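PDB 5JXF: Asp/Glu-specific dipeptidyl-peptidase from Flavobacterium psychrophilum, which removes dipeptides from the N-terminus of oligopeptides as a serine peptidase of family S46, with strict preference for Asp or Glu at the P1 position. Local coordinates for residues A177-A180 and E186-V189; R190-F193 and Y198-F201; T416-L421 and S498-S503. All coordinates share one frame; numbering follows the deposited sequence.

Interaction 1. Residues A177-A180 and E186-V189; sequences ASFA and ENKV
N187 and F179 meet where the end of helix 162-178 lies against the first strand of a beta hairpin, 186-192 with 197-214. F179 is the first residue to leave helical geometry, and its carbonyl faces the strand. The N187 side chain reaches across to it. Its ND2 gives a hydrogen bond of 3.1 Å to F179 O. The bond is bent, with an N-H...O angle of 137°. The oxygen lies in the amide plane of N187, but ND2 stands above the carbonyl plane of F179, away from the lone pairs. A second bond from ND2 goes to T176 O. One amide nitrogen therefore serves two backbone oxygens at the helix end. This ties the strand to the point where the helix stops.

The F179 side chain starts toward the strand and then turns off. CG is roughly anti to the backbone N (chi1 -155°), which leads the ring away from N187. The F179 side chain packs on L200 of strand 197-214. V202 of the same strand touches N187. The contact is small and lies near the protein surface. Besides the bonded oxygen, N187 ND2 touches F179 CB, at 3.4 Å.

Interaction 2. Residues R190-F193 and Y198-F201; sequences RTFF and YILF
R190 and I199 form an antiparallel hydrogen-bonded pair in the beta hairpin of strands 186-192 and 197-214. R190 N donates to I199 O at 2.8 Å, almost straight at 173°. I199 N returns the bond to R190 O at 3.1 Å, in the carbonyl plane. Each residue thus has its N-H and C=O satisfied by the other. R190 O also takes a CA-H...O contact from Y198. T191 and Y198 are the next pair, which is non-hydrogen-bonded. Their backbone groups look outward: T191 O accepts from N582 ND2, and Y198 N donates to T148 OG1.

The two sheet faces differ. On one, T191 lies alongside Y198, pointing the same way, and its CG2 comes to 3.5 Å from CE2 of the Y198 ring. On the other, F192 and I199 cross at about a right angle. I199 CD1 sits over the centre of the F192 ring, 3.6 Å from the centroid, in a CH-pi contact. I199 CG1 is anti to the carbonyl carbon (chi1 -64°), and CD1 extends from it over the ring. F192 CZ meets the F201 ring at its edge, in plane, with CZ to CZ at 4.0 Å. I144 of strand 138-146 touches both I199 and F201. Between the two segments, hydrogen bonding is left to the backbone, and the side chains meet by apolar and CH-pi packing.

Interaction 3. Residues T416-L421 and S498-S503; sequences TELLSL and SIYSKS
Y500 and L418 carry the packing between segment 498-503, in the loop between helices 460-477 and 508-514, and the first turn of helix 417-435. At the start of the segment, S498 O accepts a hydrogen bond of 2.6 Å from S501 OG, which stands above the carbonyl plane. Two residues after S498, Y500 brings its ring to the helix. CG is anti to the carbonyl carbon (chi1 -70°), and the ring comes in opposite to the L418 side chain. L418 CD1 lies over one face, offset toward the rim. It is 3.9 Å from the ring centroid, a CH-pi contact, and 3.5 Å from Y500 CE2. L418 CG is anti to its backbone N (chi1 178°), and from there CD1 reaches the ring.

The phenol oxygen goes further, into the helix start. Y500 OH touches L418 CB at 3.4 Å and T416 CG2 at 3.6 Å. Its polar partner is D463 OD2 of helix 460-477. S503 closes the segment, with OG 3.9 Å from L418 CD1. That hydroxyl is hydrogen-bonded to D529 OD1 and to L505 N.

No hydrogen bond joins the two segments directly. D463 links them instead: OD1 accepts from E417 N, and OD2 from L418 N as well as pairing with Y500 OH. Its carboxylate probably gains from the positive end of the helix dipole.

In the fold
Interactions 1 and 2 are neighbours on one hairpin, with centres 12 Å apart. Strand 186-192 serves both, and interaction 2 begins where interaction 1 ends. The strand pairing runs on between them: K188 O and F201 N are 2.9 Å apart, a backbone hydrogen bond. L200 CD1 joins them by packing, 3.6 Å from F179 CB and 3.8 Å from V189 CG2. Interaction 3 is separate, in the helical part of the chain. Its centre is 42 Å from that of interaction 1 and 41 Å from that of interaction 2; nearest atoms are about 23 Å away in both cases. All three lie away from the bound Arg and Asp and from the probable triad H101, D237 and S662.

Interaction 1. Residues A177-A180 and E186-V189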
ATOM      1  N   ALA A 177      -3.697 -39.994 -34.862  1.00 65.19           N
ATOM      2  CA  ALA A 177      -3.869 -40.235 -36.292  1.00 64.43           C
ATOM      3  C   ALA A 177      -5.160 -41.008 -36.566  1.00 71.15           C
ATOM      4  O   ALA A 177      -5.799 -40.862 -37.618  1.00 70.38           O
ATOM      5  CB  ALA A 177      -2.655 -41.006 -36.843  1.00 62.78           C
ATOM      6  N   SER A 178      -5.531 -41.827 -35.590  1.00 71.37           N
ATOM      7  CA  SER A 178      -6.574 -42.820 -35.752  1.00 71.08           C
ATOM      8  C   SER A 178      -7.964 -42.356 -35.314  1.00 64.29           C
ATOM      9  O   SER A 178      -8.951 -42.645 -35.982  1.00 57.69           O
ATOM     10  CB  SER A 178      -6.173 -44.073 -34.979  1.00 72.39           C
ATOM     11  OG  SER A 178      -7.294 -44.718 -34.428  1.00 73.89           O
ATOM     12  N   PHE A 179      -8.041 -41.643 -34.193  1.00 61.34           N
ATOM     13  CA  PHE A 179      -9.337 -41.248 -33.638  1.00 64.22           C
ATOM     14  C   PHE A 179     -10.195 -40.533 -34.679  1.00 70.22           C
ATOM     15  O   PHE A 179      -9.687 -39.771 -35.510  1.00 66.50           O
ATOM     16  CB  PHE A 179      -9.148 -40.369 -32.410  1.00 65.49           C
ATOM     17  CG  PHE A 179     -10.301 -40.409 -31.461  1.00 60.01           C
ATOM     18  CD1 PHE A 179     -11.319 -39.470 -31.547  1.00 53.62           C
ATOM     19  CD2 PHE A 179     -10.374 -41.397 -30.494  1.00 61.63           C
ATOM     20  CE1 PHE A 179     -12.393 -39.499 -30.670  1.00 48.87           C
ATOM     21  CE2 PHE A 179     -11.438 -41.436 -29.609  1.00 62.74           C
ATOM     22  CZ  PHE A 179     -12.454 -40.484 -29.697  1.00 58.28           C
ATOM     23  N   ALA A 180     -11.490 -40.827 -34.666  1.00 70.94           N
ATOM     24  CA  ALA A 180     -12.386 -40.303 -35.687  1.00 61.30           C
ATOM     25  C   ALA A 180     -12.684 -38.816 -35.475  1.00 59.53           C
ATOM     26  O   ALA A 180     -13.030 -38.371 -34.380  1.00 65.79           O
ATOM     27  CB  ALA A 180     -13.677 -41.113 -35.732  1.00 48.92           C
ATOM     28  N   GLU A 186      -8.947 -31.485 -35.937  1.00 48.63           N
ATOM     29  CA  GLU A 186      -7.652 -31.978 -35.467  1.00 46.60           C
ATOM     30  C   GLU A 186      -7.771 -32.639 -34.099  1.00 52.65           C
ATOM     31  O   GLU A 186      -8.547 -32.200 -33.244  1.00 52.78           O
ATOM     32  CB  GLU A 186      -6.632 -30.842 -35.385  1.00 49.33           C
ATOM     33  CG  GLU A 186      -6.133 -30.352 -36.722  1.00 62.81           C
ATOM     34  CD  GLU A 186      -5.400 -29.033 -36.603  1.00 76.66           C
ATOM     35  OE1 GLU A 186      -4.435 -28.956 -35.792  1.00 75.06           O
ATOM     36  OE2 GLU A 186      -5.802 -28.076 -37.316  1.00 77.25           O
ATOM     37  N   ASN A 187      -6.990 -33.695 -33.906  1.00 50.82           N
ATOM     38  CA  ASN A 187      -6.897 -34.356 -32.623  1.00 51.66           C
ATOM     39  C   ASN A 187      -5.662 -33.902 -31.867  1.00 53.15           C
ATOM     40  O   ASN A 187      -4.647 -33.579 -32.482  1.00 53.39           O
ATOM     41  CB  ASN A 187      -6.881 -35.859 -32.823  1.00 56.50           C
ATOM     42  CG  ASN A 187      -8.180 -36.351 -33.378  1.00 57.48           C
ATOM     43  OD1 ASN A 187      -9.203 -35.672 -33.230  1.00 51.95           O
ATOM     44  ND2 ASN A 187      -8.164 -37.515 -34.037  1.00 48.85           N
ATOM     45  N   LYS A 188      -5.778 -33.864 -30.540  1.00 57.97           N
ATOM     46  CA  LYS A 188      -4.686 -33.503 -29.630  1.00 53.72           C
ATOM     47  C   LYS A 188      -4.850 -34.294 -28.345  1.00 48.22           C
ATOM     48  O   LYS A 188      -5.861 -34.151 -27.673  1.00 49.95           O
ATOM     49  CB  LYS A 188      -4.685 -31.997 -29.322  1.00 50.83           C
ATOM     50  CG  LYS A 188      -3.649 -31.573 -28.281  1.00 61.77           C
ATOM     51  CD  LYS A 188      -2.245 -31.990 -28.707  1.00 69.96           C
ATOM     52  CE  LYS A 188      -1.170 -31.382 -27.815  1.00 69.00           C
ATOM     53  NZ  LYS A 188       0.183 -31.753 -28.317  1.00 68.31           N
ATOM     54  N   VAL A 189      -3.869 -35.127 -28.009  1.00 50.03           N
ATOM     55  CA  VAL A 189      -3.916 -35.930 -26.797  1.00 53.23           C
ATOM     56  C   VAL A 189      -3.160 -35.217 -25.668  1.00 59.84           C
ATOM     57  O   VAL A 189      -2.035 -34.765 -25.860  1.00 58.91           O
ATOM     58  CB  VAL A 189      -3.312 -37.341 -27.023  1.00 63.41           C
ATOM     59  CG1 VAL A 189      -3.244 -38.107 -25.722  1.00 66.81           C
ATOM     60  CG2 VAL A 189      -4.122 -38.122 -28.076  1.00 60.46           C
TER

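Interaction 2. Residues R190-F193 and Y198-F201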
ATOM      1  N   ARG A 190      -3.791 -35.114 -24.502  1.00 50.49           N
ATOM      2  CA  ARG A 190      -3.207 -34.413 -23.371  1.00 53.04           C
ATOM      3  C   ARG A 190      -3.038 -35.312 -22.182  1.00 55.09           C
ATOM      4  O   ARG A 190      -3.821 -36.240 -21.974  1.00 52.46           O
ATOM      5  CB  ARG A 190      -4.077 -33.219 -22.964  1.00 58.69           C
ATOM      6  CG  ARG A 190      -4.183 -32.162 -24.007  1.00 51.30           C
ATOM      7  CD  ARG A 190      -2.930 -31.288 -24.065  1.00 51.69           C
ATOM      8  NE  ARG A 190      -3.163 -30.197 -25.007  1.00 68.44           N
ATOM      9  CZ  ARG A 190      -2.435 -29.088 -25.089  1.00 75.21           C
ATOM     10  NH1 ARG A 190      -1.385 -28.912 -24.296  1.00 73.03           N
ATOM     11  NH2 ARG A 190      -2.759 -28.158 -25.979  1.00 75.69           N
ATOM     12  N   THR A 191      -2.035 -35.013 -21.370  1.00 59.21           N
ATOM     13  CA  THR A 191      -1.734 -35.849 -20.224  1.00 59.78           C
ATOM     14  C   THR A 191      -2.356 -35.275 -18.959  1.00 56.04           C
ATOM     15  O   THR A 191      -2.257 -34.081 -18.697  1.00 59.32           O
ATOM     16  CB  THR A 191      -0.229 -35.986 -20.039  1.00 63.69           C
ATOM     17  OG1 THR A 191       0.385 -36.157 -21.319  1.00 62.85           O
ATOM     18  CG2 THR A 191       0.085 -37.165 -19.155  1.00 55.55           C
ATOM     19  N   PHE A 192      -3.009 -36.130 -18.179  1.00 54.99           N
ATOM     20  CA  PHE A 192      -3.640 -35.714 -16.928  1.00 56.82           C
ATOM     21  C   PHE A 192      -3.100 -36.490 -15.721  1.00 60.84           C
ATOM     22  O   PHE A 192      -2.640 -37.632 -15.852  1.00 60.81           O
ATOM     23  CB  PHE A 192      -5.161 -35.901 -17.000  1.00 55.60           C
ATOM     24  CG  PHE A 192      -5.867 -34.947 -17.932  1.00 56.13           C
ATOM     25  CD1 PHE A 192      -5.754 -35.076 -19.310  1.00 53.90           C
ATOM     26  CD2 PHE A 192      -6.684 -33.938 -17.421  1.00 49.08           C
ATOM     27  CE1 PHE A 192      -6.417 -34.199 -20.158  1.00 47.07           C
ATOM     28  CE2 PHE A 192      -7.366 -33.061 -18.266  1.00 45.86           C
ATOM     29  CZ  PHE A 192      -7.233 -33.184 -19.631  1.00 48.53           C
ATOM     30  N   PHE A 193      -3.183 -35.869 -14.546  1.00 54.21           N
ATOM     31  CA  PHE A 193      -2.794 -36.502 -13.287  1.00 57.27           C
ATOM     32  C   PHE A 193      -1.386 -37.077 -13.374  1.00 67.40           C
ATOM     33  O   PHE A 193      -1.136 -38.192 -12.909  1.00 78.58           O
ATOM     34  CB  PHE A 193      -3.778 -37.615 -12.903  1.00 64.49           C
ATOM     35  CG  PHE A 193      -5.108 -37.124 -12.388  1.00 65.36           C
ATOM     36  CD1 PHE A 193      -5.207 -36.529 -11.141  1.00 67.41           C
ATOM     37  CD2 PHE A 193      -6.266 -37.310 -13.127  1.00 66.17           C
ATOM     38  CE1 PHE A 193      -6.438 -36.096 -10.653  1.00 64.91           C
ATOM     39  CE2 PHE A 193      -7.499 -36.877 -12.646  1.00 65.11           C
ATOM     40  CZ  PHE A 193      -7.582 -36.265 -11.408  1.00 64.29           C
ATOM     41  N   TYR A 198      -5.058 -40.213 -19.824  1.00 65.85           N
ATOM     42  CA  TYR A 198      -4.828 -39.567 -21.111  1.00 65.45           C
ATOM     43  C   TYR A 198      -6.153 -39.287 -21.808  1.00 64.72           C
ATOM     44  O   TYR A 198      -6.987 -40.188 -21.971  1.00 66.91           O
ATOM     45  CB  TYR A 198      -3.923 -40.425 -21.998  1.00 66.45           C
ATOM     46  CG  TYR A 198      -2.508 -40.531 -21.482  1.00 67.64           C
ATOM     47  CD1 TYR A 198      -2.160 -41.495 -20.542  1.00 68.05           C
ATOM     48  CD2 TYR A 198      -1.521 -39.659 -21.924  1.00 68.97           C
ATOM     49  CE1 TYR A 198      -0.859 -41.591 -20.062  1.00 65.82           C
ATOM     50  CE2 TYR A 198      -0.219 -39.751 -21.454  1.00 68.33           C
ATOM     51  CZ  TYR A 198       0.108 -40.718 -20.524  1.00 70.19           C
ATOM     52  OH  TYR A 198       1.401 -40.804 -20.050  1.00 76.42           O
ATOM     53  N   ILE A 199      -6.345 -38.029 -22.204  1.00 57.02           N
ATOM     54  CA  ILE A 199      -7.584 -37.597 -22.833  1.00 58.97           C
ATOM     55  C   ILE A 199      -7.313 -36.945 -24.171  1.00 59.83           C
ATOM     56  O   ILE A 199      -6.431 -36.082 -24.271  1.00 54.03           O
ATOM     57  CB  ILE A 199      -8.345 -36.594 -21.961  1.00 63.14           C
ATOM     58  CG1 ILE A 199      -8.799 -37.245 -20.656  1.00 66.71           C
ATOM     59  CG2 ILE A 199      -9.533 -36.013 -22.729  1.00 57.32           C
ATOM     60  CD1 ILE A 199      -9.324 -36.238 -19.641  1.00 65.81           C
ATOM     61  N   LEU A 200      -8.079 -37.352 -25.186  1.00 51.99           N
ATOM     62  CA  LEU A 200      -7.994 -36.768 -26.521  1.00 51.55           C
ATOM     63  C   LEU A 200      -9.092 -35.761 -26.775  1.00 52.35           C
ATOM     64  O   LEU A 200     -10.268 -36.016 -26.522  1.00 50.00           O
ATOM     65  CB  LEU A 200      -8.050 -37.862 -27.604  1.00 57.66           C
ATOM     66  CG  LEU A 200      -8.056 -37.399 -29.072  1.00 54.30           C
ATOM     67  CD1 LEU A 200      -7.408 -38.455 -29.962  1.00 59.29           C
ATOM     68  CD2 LEU A 200      -9.452 -37.071 -29.595  1.00 51.43           C
ATOM     69  N   PHE A 201      -8.686 -34.634 -27.345  1.00 48.48           N
ATOM     70  CA  PHE A 201      -9.579 -33.550 -27.692  1.00 44.86           C
ATOM     71  C   PHE A 201      -9.676 -33.433 -29.200  1.00 50.78           C
ATOM     72  O   PHE A 201      -8.678 -33.194 -29.885  1.00 48.24           O
ATOM     73  CB  PHE A 201      -9.082 -32.220 -27.089  1.00 39.98           C
ATOM     74  CG  PHE A 201      -9.163 -32.165 -25.591  1.00 42.68           C
ATOM     75  CD1 PHE A 201      -8.273 -32.887 -24.807  1.00 51.87           C
ATOM     76  CD2 PHE A 201     -10.109 -31.368 -24.965  1.00 46.28           C
ATOM     77  CE1 PHE A 201      -8.335 -32.830 -23.418  1.00 52.90           C
ATOM     78  CE2 PHE A 201     -10.184 -31.309 -23.583  1.00 51.33           C
ATOM     79  CZ  PHE A 201      -9.294 -32.039 -22.806  1.00 48.92           C
TER

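Interaction 3. Residues T416-L421 and S498-S503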
ATOM      1  N   THR A 416      18.609 -12.138 -22.381  1.00 77.61           N
ATOM      2  CA  THR A 416      19.594 -11.500 -23.251  1.00 76.73           C
ATOM      3  C   THR A 416      19.359 -11.914 -24.697  1.00 79.71           C
ATOM      4  O   THR A 416      19.602 -13.070 -25.069  1.00 80.58           O
ATOM      5  CB  THR A 416      21.016 -11.865 -22.863  1.00 74.61           C
ATOM      6  OG1 THR A 416      21.161 -11.785 -21.439  1.00 71.05           O
ATOM      7  CG2 THR A 416      21.991 -10.927 -23.544  1.00 78.02           C
ATOM      8  N   GLU A 417      18.899 -10.971 -25.512  1.00 73.71           N
ATOM      9  CA  GLU A 417      18.358 -11.300 -26.827  1.00 80.15           C
ATOM     10  C   GLU A 417      19.428 -11.769 -27.815  1.00 83.35           C
ATOM     11  O   GLU A 417      19.134 -12.556 -28.711  1.00 81.23           O
ATOM     12  CB  GLU A 417      17.588 -10.097 -27.391  1.00 82.87           C
ATOM     13  CG  GLU A 417      16.358  -9.718 -26.551  1.00 83.15           C
ATOM     14  CD  GLU A 417      15.656  -8.456 -27.035  1.00 88.55           C
ATOM     15  OE1 GLU A 417      14.592  -8.585 -27.674  1.00 89.10           O
ATOM     16  OE2 GLU A 417      16.157  -7.337 -26.770  1.00 90.44           O
ATOM     17  N   LEU A 418      20.664 -11.307 -27.646  1.00 82.25           N
ATOM     18  CA  LEU A 418      21.749 -11.738 -28.524  1.00 82.13           C
ATOM     19  C   LEU A 418      22.180 -13.171 -28.210  1.00 79.57           C
ATOM     20  O   LEU A 418      22.416 -13.968 -29.117  1.00 82.60           O
ATOM     21  CB  LEU A 418      22.950 -10.795 -28.424  1.00 83.13           C
ATOM     22  CG  LEU A 418      24.167 -11.187 -29.274  1.00 84.28           C
ATOM     23  CD1 LEU A 418      24.752  -9.982 -29.999  1.00 84.21           C
ATOM     24  CD2 LEU A 418      25.243 -11.872 -28.437  1.00 83.19           C
ATOM     25  N   LEU A 419      22.294 -13.484 -26.924  1.00 75.59           N
ATOM     26  CA  LEU A 419      22.608 -14.834 -26.475  1.00 74.54           C
ATOM     27  C   LEU A 419      21.494 -15.783 -26.901  1.00 77.35           C
ATOM     28  O   LEU A 419      21.728 -16.954 -27.213  1.00 75.80           O
ATOM     29  CB  LEU A 419      22.777 -14.873 -24.958  1.00 73.93           C
ATOM     30  CG  LEU A 419      23.796 -13.911 -24.327  1.00 75.84           C
ATOM     31  CD1 LEU A 419      23.899 -14.166 -22.838  1.00 72.06           C
ATOM     32  CD2 LEU A 419      25.159 -14.050 -24.990  1.00 84.09           C
ATOM     33  N   SER A 420      20.277 -15.252 -26.899  1.00 77.43           N
ATOM     34  CA  SER A 420      19.098 -15.993 -27.298  1.00 77.70           C
ATOM     35  C   SER A 420      19.210 -16.437 -28.752  1.00 81.03           C
ATOM     36  O   SER A 420      18.981 -17.609 -29.073  1.00 81.00           O
ATOM     37  CB  SER A 420      17.850 -15.140 -27.090  1.00 75.83           C
ATOM     38  OG  SER A 420      16.689 -15.844 -27.478  1.00 85.17           O
ATOM     39  N   LEU A 421      19.575 -15.506 -29.630  1.00 77.59           N
ATOM     40  CA  LEU A 421      19.679 -15.826 -31.047  1.00 79.00           C
ATOM     41  C   LEU A 421      20.854 -16.770 -31.290  1.00 78.92           C
ATOM     42  O   LEU A 421      20.776 -17.681 -32.124  1.00 79.71           O
ATOM     43  CB  LEU A 421      19.828 -14.559 -31.890  1.00 76.31           C
ATOM     44  CG  LEU A 421      19.917 -14.837 -33.395  1.00 78.81           C
ATOM     45  CD1 LEU A 421      18.638 -15.483 -33.908  1.00 72.16           C
ATOM     46  CD2 LEU A 421      20.243 -13.575 -34.185  1.00 81.60           C
ATOM     47  N   SER A 498      31.235  -4.340 -26.411  1.00118.53           N
ATOM     48  CA  SER A 498      31.256  -4.684 -27.817  1.00116.06           C
ATOM     49  C   SER A 498      31.735  -6.122 -28.080  1.00118.95           C
ATOM     50  O   SER A 498      32.822  -6.332 -28.605  1.00120.98           O
ATOM     51  CB  SER A 498      32.137  -3.684 -28.572  1.00118.65           C
ATOM     52  N   ILE A 499      30.934  -7.101 -27.663  1.00116.64           N
ATOM     53  CA  ILE A 499      30.801  -8.356 -28.400  1.00114.67           C
ATOM     54  C   ILE A 499      29.632  -8.056 -29.339  1.00110.64           C
ATOM     55  O   ILE A 499      29.349  -8.790 -30.279  1.00110.55           O
ATOM     56  CB  ILE A 499      30.505  -9.587 -27.503  1.00107.92           C
ATOM     57  CG1 ILE A 499      31.431  -9.629 -26.290  1.00112.64           C
ATOM     58  CG2 ILE A 499      30.652 -10.884 -28.282  1.00104.51           C
ATOM     59  CD1 ILE A 499      31.234 -10.870 -25.420  1.00111.58           C
ATOM     60  N   TYR A 500      28.958  -6.943 -29.046  1.00109.28           N
ATOM     61  CA  TYR A 500      27.966  -6.333 -29.930  1.00107.35           C
ATOM     62  C   TYR A 500      28.703  -5.494 -30.970  1.00110.18           C
ATOM     63  O   TYR A 500      28.086  -4.852 -31.822  1.00107.46           O
ATOM     64  CB  TYR A 500      26.976  -5.480 -29.125  1.00103.73           C
ATOM     65  CG  TYR A 500      26.049  -6.318 -28.271  1.00 98.01           C
ATOM     66  CD1 TYR A 500      26.502  -6.882 -27.086  1.00 97.04           C
ATOM     67  CD2 TYR A 500      24.725  -6.532 -28.635  1.00 94.09           C
ATOM     68  CE1 TYR A 500      25.681  -7.654 -26.301  1.00 97.32           C
ATOM     69  CE2 TYR A 500      23.885  -7.305 -27.846  1.00 93.49           C
ATOM     70  CZ  TYR A 500      24.371  -7.868 -26.679  1.00 92.05           C
ATOM     71  OH  TYR A 500      23.556  -8.643 -25.875  1.00 85.15           O
ATOM     72  N   SER A 501      30.035  -5.514 -30.875  1.00112.98           N
ATOM     73  CA  SER A 501      30.929  -4.891 -31.850  1.00117.51           C
ATOM     74  C   SER A 501      30.612  -5.357 -33.241  1.00115.24           C
ATOM     75  O   SER A 501      30.106  -4.611 -34.072  1.00114.51           O
ATOM     76  CB  SER A 501      32.390  -5.233 -31.558  1.00117.95           C
ATOM     77  OG  SER A 501      32.524  -6.589 -31.159  1.00112.23           O
ATOM     78  N   LYS A 502      30.929  -6.617 -33.479  1.00113.16           N
ATOM     79  CA  LYS A 502      30.857  -7.175 -34.808  1.00110.85           C
ATOM     80  C   LYS A 502      30.528  -8.652 -34.762  1.00109.82           C
ATOM     81  O   LYS A 502      30.923  -9.426 -35.636  1.00112.71           O
ATOM     82  CB  LYS A 502      32.169  -6.893 -35.543  1.00112.69           C
ATOM     83  CG  LYS A 502      31.943  -5.822 -36.727  1.00100.80           C
ATOM     84  CD  LYS A 502      31.150  -6.507 -37.792  1.00 97.69           C
ATOM     85  CE  LYS A 502      31.258  -5.689 -39.125  1.00 95.61           C
ATOM     86  NZ  LYS A 502      30.698  -6.689 -40.099  1.00 92.43           N
ATOM     87  N   SER A 503      29.807  -9.024 -33.709  1.00108.56           N
ATOM     88  CA  SER A 503      28.900 -10.147 -33.821  1.00103.18           C
ATOM     89  C   SER A 503      27.917  -9.706 -34.873  1.00102.54           C
ATOM     90  O   SER A 503      27.539  -8.534 -34.941  1.00101.62           O
ATOM     91  CB  SER A 503      28.179 -10.487 -32.517  1.00101.53           C
ATOM     92  OG  SER A 503      27.099 -11.377 -32.760  1.00101.29           O
TER